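Long-range contacts in peroxinectin A (Dictyostelium discoideum, PDB 6ERC), which uses hydrogen peroxide and a bound haem to oxidise phenolic donors and small anions such as iodide and thiocyanate: residues N199-D204 with Y331-A336; V192-D197 with Y207-R212. All coordinates share one frame; numbering follows the deposited sequence.

Along the chain the segments come in the order 192-197, 199-204, 207-212 and 331-336, so the two contacts alternate. The first three belong to the loop between strand 182-184 and helix 218-241. Contact 2 folds this loop back on itself. Contact 1 joins it to a distant loop, the one between strand 321-326 and helix 342-350. Their centres lie 11 Å apart, and they touch where Phe332 CZ comes 3.2 Å from Asp197 OD2. Both contacts approach the haem site. Tyr331 of contact 1 touches the haem, and Arg212 of contact 2 directly precedes Arg213, the predicted transition-state stabiliser. The side chains of Glu211 and Phe332 lie about 3 Å and about 5 Å from that of Arg213.

Contact 1: N199-D204 with Y331-A336; sequences NLFPID and YFNPHA
Phe201 lays its ring against Pro334, joining two loops of the animal haem peroxidase fold that are far apart in sequence. The two side chains run past each other in opposite directions. Pro334 CD sits over one face of the ring in a CH-pi contact, 4.2 Å from the Phe201 ring centroid and 19° off the normal. CG of Phe201 is anti to its carbonyl carbon (chi1 -57°), and from there the ring reaches toward 331-336. His335 brings its CD2 to 3.5 Å from Phe201 CE2. Its imidazole lies nearly parallel to the phenyl, with planes at 29°, but is slid aside, and the two rings barely overlap. The ring centroids of Phe201 and His335 are 5.3 Å apart. The Asn333 amide also lies by the phenyl, although the placing of its OD1 is doubtful. No hydrogen bond crosses between the segments, and the join rests mainly on the Phe201 ring. Leu200 adds a marginal contact, its CD2 4.4 Å from Tyr331 O. The end of Tyr331 leads away from 199-204 and touches the haem; its ring meets Phe367 edge-to-face, while the Phe332 backbone bonds to Glu216. Phe201 CD1 lies 3.2 Å from Phe332 O.

Contact 2: V192-D197 with Y207-R212; sequences VPMDND and YSVGER
Met194 and Asp195 carry most of the contact with 207-212, where the loop leading to helix 218-241 of this animal haem peroxidase fold doubles back on itself. The Met194 chain is bent twice. Its CB points away from 207-212, but chi2 (-56°) and chi3 (-64°) both bend the chain, bringing the sulfur and methyl back to the other segment. SD accepts a weak hydrogen bond from Val209 N at 3.5 Å. CE enters a group of backbone carbonyls from Tyr207, Glu211 and Arg212, and packs 3.5 Å from Val209 CG2. The thioether thus has both polar and apolar neighbours. Beside it, Val192 turns CG1 toward Ser208 CB and Val209 O.

Asp195 and Arg212 are joined twice. Asp195 N gives a nearly straight bond to Arg212 O, 2.9 Å long. Their side chains cross at about a right angle and form a salt bridge, with Arg212 NE 3.1 Å from Asp195 OD1. The Arg212 chain bends at chi3 (69°), which sets NE near that carboxylate. NE meets OD1 on the syn side, out of the carboxylate plane. An alanine at Arg212 removes the guanidinium from beside Pro193 CB and CG and would probably leave the Asp195 carboxylate without its charge partner in this contact. Pro193 O lies over one face of the guanidinium, offset to its rim, and Pro193 CG lies 3.6 Å from Arg212 NH1.

Contact 1: N199-D204 with Y331-A336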
loop_
_atom_site.group_PDB
_atom_site.type_symbol
_atom_site.label_atom_id
_atom_site.label_comp_id
_atom_site.label_asym_id
_atom_site.label_seq_id
_atom_site.Cartn_x
_atom_site.Cartn_y
_atom_site.Cartn_z
ATOM N N ASN A 199 17.647 1.404 7.349
ATOM C CA ASN A 199 18.682 1.115 8.343
ATOM C C ASN A 199 19.407 2.388 8.773
ATOM O O ASN A 199 20.631 2.413 8.926
ATOM C CB ASN A 199 19.673 0.081 7.809
ATOM C CG ASN A 199 20.446 -0.614 8.916
ATOM O OD1 ASN A 199 20.519 -0.124 10.047
ATOM N ND2 ASN A 199 21.031 -1.764 8.596
ATOM N N LEU A 200 18.640 3.466 8.963
ATOM C CA LEU A 200 19.215 4.695 9.501
ATOM C C LEU A 200 19.357 4.621 11.015
ATOM O O LEU A 200 20.387 5.027 11.565
ATOM C CB LEU A 200 18.357 5.903 9.113
ATOM C CG LEU A 200 18.777 6.681 7.860
ATOM C CD1 LEU A 200 18.462 5.896 6.601
ATOM C CD2 LEU A 200 18.095 8.044 7.820
ATOM N N PHE A 201 18.345 4.101 11.698
ATOM C CA PHE A 201 18.313 4.025 13.147
ATOM C C PHE A 201 18.311 2.567 13.594
ATOM O O PHE A 201 17.900 1.678 12.839
ATOM C CB PHE A 201 17.069 4.741 13.699
ATOM C CG PHE A 201 16.970 6.188 13.289
ATOM C CD1 PHE A 201 16.512 6.537 12.025
ATOM C CD2 PHE A 201 17.330 7.198 14.170
ATOM C CE1 PHE A 201 16.421 7.865 11.645
ATOM C CE2 PHE A 201 17.241 8.529 13.798
ATOM C CZ PHE A 201 16.788 8.863 12.535
ATOM N N PRO A 202 18.769 2.284 14.813
ATOM C CA PRO A 202 18.725 0.904 15.304
ATOM C C PRO A 202 17.294 0.456 15.552
ATOM O O PRO A 202 16.426 1.249 15.929
ATOM C CB PRO A 202 19.528 0.965 16.606
ATOM C CG PRO A 202 19.338 2.364 17.083
ATOM C CD PRO A 202 19.297 3.209 15.832
ATOM N N ILE A 203 17.058 -0.843 15.348
ATOM C CA ILE A 203 15.691 -1.361 15.348
ATOM C C ILE A 203 15.013 -1.130 16.695
ATOM O O ILE A 203 13.789 -0.958 16.754
ATOM C CB ILE A 203 15.688 -2.853 14.952
ATOM C CG1 ILE A 203 16.188 -3.005 13.510
ATOM C CG2 ILE A 203 14.284 -3.454 15.089
ATOM C CD1 ILE A 203 16.407 -4.440 13.062
ATOM N N ASP A 204 15.778 -1.109 17.791
ATOM C CA ASP A 204 15.161 -0.904 19.099
ATOM C C ASP A 204 14.560 0.487 19.255
ATOM O O ASP A 204 13.861 0.729 20.246
ATOM C CB ASP A 204 16.169 -1.151 20.228
ATOM C CG ASP A 204 17.405 -0.285 20.112
ATOM O OD1 ASP A 204 18.073 -0.350 19.060
ATOM O OD2 ASP A 204 17.708 0.458 21.071
ATOM N N TYR A 331 12.551 8.319 5.972
ATOM C CA TYR A 331 12.477 6.869 5.808
ATOM C C TYR A 331 12.907 6.188 7.101
ATOM O O TYR A 331 14.069 6.290 7.511
ATOM C CB TYR A 331 13.355 6.419 4.644
ATOM C CG TYR A 331 12.908 6.912 3.286
ATOM C CD1 TYR A 331 11.557 7.054 2.979
ATOM C CD2 TYR A 331 13.841 7.234 2.305
ATOM C CE1 TYR A 331 11.151 7.503 1.734
ATOM C CE2 TYR A 331 13.447 7.684 1.059
ATOM C CZ TYR A 331 12.100 7.816 0.778
ATOM O OH TYR A 331 11.704 8.266 -0.463
ATOM N N PHE A 332 11.972 5.489 7.742
ATOM C CA PHE A 332 12.249 4.747 8.972
ATOM C C PHE A 332 12.924 5.643 10.009
ATOM O O PHE A 332 13.987 5.328 10.547
ATOM C CB PHE A 332 13.097 3.510 8.674
ATOM C CG PHE A 332 12.429 2.538 7.745
ATOM C CD1 PHE A 332 11.731 1.450 8.242
ATOM C CD2 PHE A 332 12.484 2.721 6.374
ATOM C CE1 PHE A 332 11.110 0.559 7.389
ATOM C CE2 PHE A 332 11.863 1.833 5.518
ATOM C CZ PHE A 332 11.175 0.751 6.027
ATOM N N ASN A 333 12.283 6.775 10.290
ATOM C CA ASN A 333 12.805 7.766 11.230
ATOM C C ASN A 333 11.791 7.995 12.342
ATOM O O ASN A 333 10.799 8.717 12.139
ATOM C CB ASN A 333 13.116 9.079 10.514
ATOM C CG ASN A 333 13.629 10.146 11.458
ATOM O OD1 ASN A 333 14.067 9.850 12.571
ATOM N ND2 ASN A 333 13.577 11.399 11.019
ATOM N N PRO A 334 11.983 7.405 13.527
ATOM C CA PRO A 334 11.043 7.662 14.630
ATOM C C PRO A 334 11.086 9.088 15.154
ATOM O O PRO A 334 10.084 9.547 15.717
ATOM C CB PRO A 334 11.483 6.661 15.711
ATOM C CG PRO A 334 12.298 5.632 14.990
ATOM C CD PRO A 334 12.965 6.363 13.872
ATOM N N HIS A 335 12.205 9.801 14.995
ATOM C CA HIS A 335 12.298 11.161 15.519
ATOM C C HIS A 335 11.213 12.072 14.963
ATOM O O HIS A 335 10.930 13.116 15.563
ATOM C CB HIS A 335 13.672 11.754 15.209
ATOM C CG HIS A 335 14.759 11.233 16.095
ATOM N ND1 HIS A 335 15.507 12.051 16.914
ATOM C CD2 HIS A 335 15.215 9.975 16.300
ATOM C CE1 HIS A 335 16.383 11.320 17.581
ATOM N NE2 HIS A 335 16.226 10.057 17.227
ATOM N N ALA A 336 10.602 11.706 13.836
ATOM C CA ALA A 336 9.537 12.522 13.267
ATOM C C ALA A 336 8.340 12.648 14.201
ATOM O O ALA A 336 7.544 13.579 14.040
ATOM C CB ALA A 336 9.092 11.936 11.930
#

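Contact 2: V192-D197 with Y207-R212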
loop_
_atom_site.group_PDB
_atom_site.type_symbol
_atom_site.label_atom_id
_atom_site.label_comp_id
_atom_site.label_asym_id
_atom_site.label_seq_id
_atom_site.Cartn_x
_atom_site.Cartn_y
_atom_site.Cartn_z
ATOM N N VAL A 192 7.692 -9.083 17.784
ATOM C CA VAL A 192 7.134 -8.229 16.737
ATOM C C VAL A 192 8.263 -7.751 15.830
ATOM O O VAL A 192 8.800 -6.652 16.039
ATOM C CB VAL A 192 6.371 -7.038 17.336
ATOM C CG1 VAL A 192 5.711 -6.224 16.226
ATOM C CG2 VAL A 192 5.332 -7.522 18.340
ATOM N N PRO A 193 8.651 -8.525 14.815
ATOM C CA PRO A 193 9.746 -8.095 13.931
ATOM C C PRO A 193 9.317 -6.914 13.072
ATOM O O PRO A 193 8.325 -6.990 12.344
ATOM C CB PRO A 193 10.023 -9.342 13.083
ATOM C CG PRO A 193 8.726 -10.075 13.068
ATOM C CD PRO A 193 8.095 -9.826 14.411
ATOM N N MET A 194 10.074 -5.824 13.157
ATOM C CA MET A 194 9.797 -4.612 12.401
ATOM C C MET A 194 10.875 -4.397 11.348
ATOM O O MET A 194 12.053 -4.695 11.577
ATOM C CB MET A 194 9.725 -3.394 13.326
ATOM C CG MET A 194 8.618 -3.474 14.375
ATOM S SD MET A 194 6.982 -3.732 13.655
ATOM C CE MET A 194 6.775 -2.226 12.704
ATOM N N ASP A 195 10.466 -3.875 10.196
ATOM C CA ASP A 195 11.396 -3.628 9.105
ATOM C C ASP A 195 12.266 -2.409 9.395
ATOM O O ASP A 195 11.842 -1.453 10.054
ATOM C CB ASP A 195 10.645 -3.423 7.790
ATOM C CG ASP A 195 10.241 -4.733 7.138
ATOM O OD1 ASP A 195 10.587 -5.807 7.679
ATOM O OD2 ASP A 195 9.580 -4.688 6.075
ATOM N N ASN A 196 13.499 -2.462 8.898
ATOM C CA ASN A 196 14.450 -1.359 8.996
ATOM C C ASN A 196 15.199 -1.232 7.671
ATOM O O ASN A 196 16.428 -1.237 7.618
ATOM C CB ASN A 196 15.416 -1.573 10.162
ATOM C CG ASN A 196 15.860 -0.268 10.815
ATOM O OD1 ASN A 196 16.136 -0.232 12.017
ATOM N ND2 ASN A 196 15.918 0.808 10.036
ATOM N N ASP A 197 14.439 -1.109 6.579
ATOM C CA ASP A 197 15.023 -1.155 5.241
ATOM C C ASP A 197 16.120 -0.105 5.079
ATOM O O ASP A 197 17.261 -0.427 4.729
ATOM C CB ASP A 197 13.923 -0.963 4.192
ATOM C CG ASP A 197 12.862 -2.046 4.259
ATOM O OD1 ASP A 197 13.225 -3.216 4.505
ATOM O OD2 ASP A 197 11.666 -1.729 4.073
ATOM N N TYR A 207 9.084 1.802 16.198
ATOM C CA TYR A 207 7.833 1.464 16.857
ATOM C C TYR A 207 7.360 0.086 16.414
ATOM O O TYR A 207 7.508 -0.292 15.250
ATOM C CB TYR A 207 6.769 2.518 16.551
ATOM C CG TYR A 207 7.088 3.874 17.146
ATOM C CD1 TYR A 207 6.809 4.151 18.478
ATOM C CD2 TYR A 207 7.674 4.873 16.375
ATOM C CE1 TYR A 207 7.100 5.383 19.028
ATOM C CE2 TYR A 207 7.969 6.110 16.917
ATOM C CZ TYR A 207 7.679 6.359 18.245
ATOM O OH TYR A 207 7.970 7.587 18.791
ATOM N N SER A 208 6.797 -0.666 17.357
ATOM C CA SER A 208 6.343 -2.032 17.116
ATOM C C SER A 208 4.839 -2.016 16.851
ATOM O O SER A 208 4.041 -1.805 17.772
ATOM C CB SER A 208 6.684 -2.922 18.310
ATOM O OG SER A 208 8.071 -2.865 18.601
ATOM N N VAL A 209 4.456 -2.244 15.593
ATOM C CA VAL A 209 3.060 -2.278 15.181
ATOM C C VAL A 209 2.811 -3.554 14.382
ATOM O O VAL A 209 3.736 -4.278 14.011
ATOM C CB VAL A 209 2.659 -1.035 14.358
ATOM C CG1 VAL A 209 2.757 0.224 15.217
ATOM C CG2 VAL A 209 3.527 -0.910 13.107
ATOM N N GLY A 210 1.533 -3.811 14.104
ATOM C CA GLY A 210 1.113 -5.069 13.508
ATOM C C GLY A 210 1.613 -5.318 12.099
ATOM O O GLY A 210 1.394 -6.415 11.574
ATOM N N GLU A 211 2.271 -4.343 11.475
ATOM C CA GLU A 211 2.729 -4.470 10.097
ATOM C C GLU A 211 4.215 -4.145 10.026
ATOM O O GLU A 211 4.638 -3.076 10.478
ATOM C CB GLU A 211 1.923 -3.549 9.176
ATOM C CG GLU A 211 1.524 -4.189 7.853
ATOM C CD GLU A 211 2.615 -4.085 6.809
ATOM O OE1 GLU A 211 3.299 -3.043 6.788
ATOM O OE2 GLU A 211 2.790 -5.037 6.017
ATOM N N ARG A 212 4.996 -5.065 9.448
ATOM C CA ARG A 212 6.454 -4.952 9.459
ATOM C C ARG A 212 6.921 -3.577 8.995
ATOM O O ARG A 212 7.760 -2.937 9.642
ATOM C CB ARG A 212 7.074 -6.035 8.569
ATOM C CG ARG A 212 6.809 -7.467 9.009
ATOM C CD ARG A 212 7.449 -8.463 8.042
ATOM N NE ARG A 212 8.913 -8.437 8.104
ATOM C CZ ARG A 212 9.667 -9.288 8.798
ATOM N NH1 ARG A 212 9.118 -10.265 9.507
ATOM N NH2 ARG A 212 10.988 -9.164 8.779
#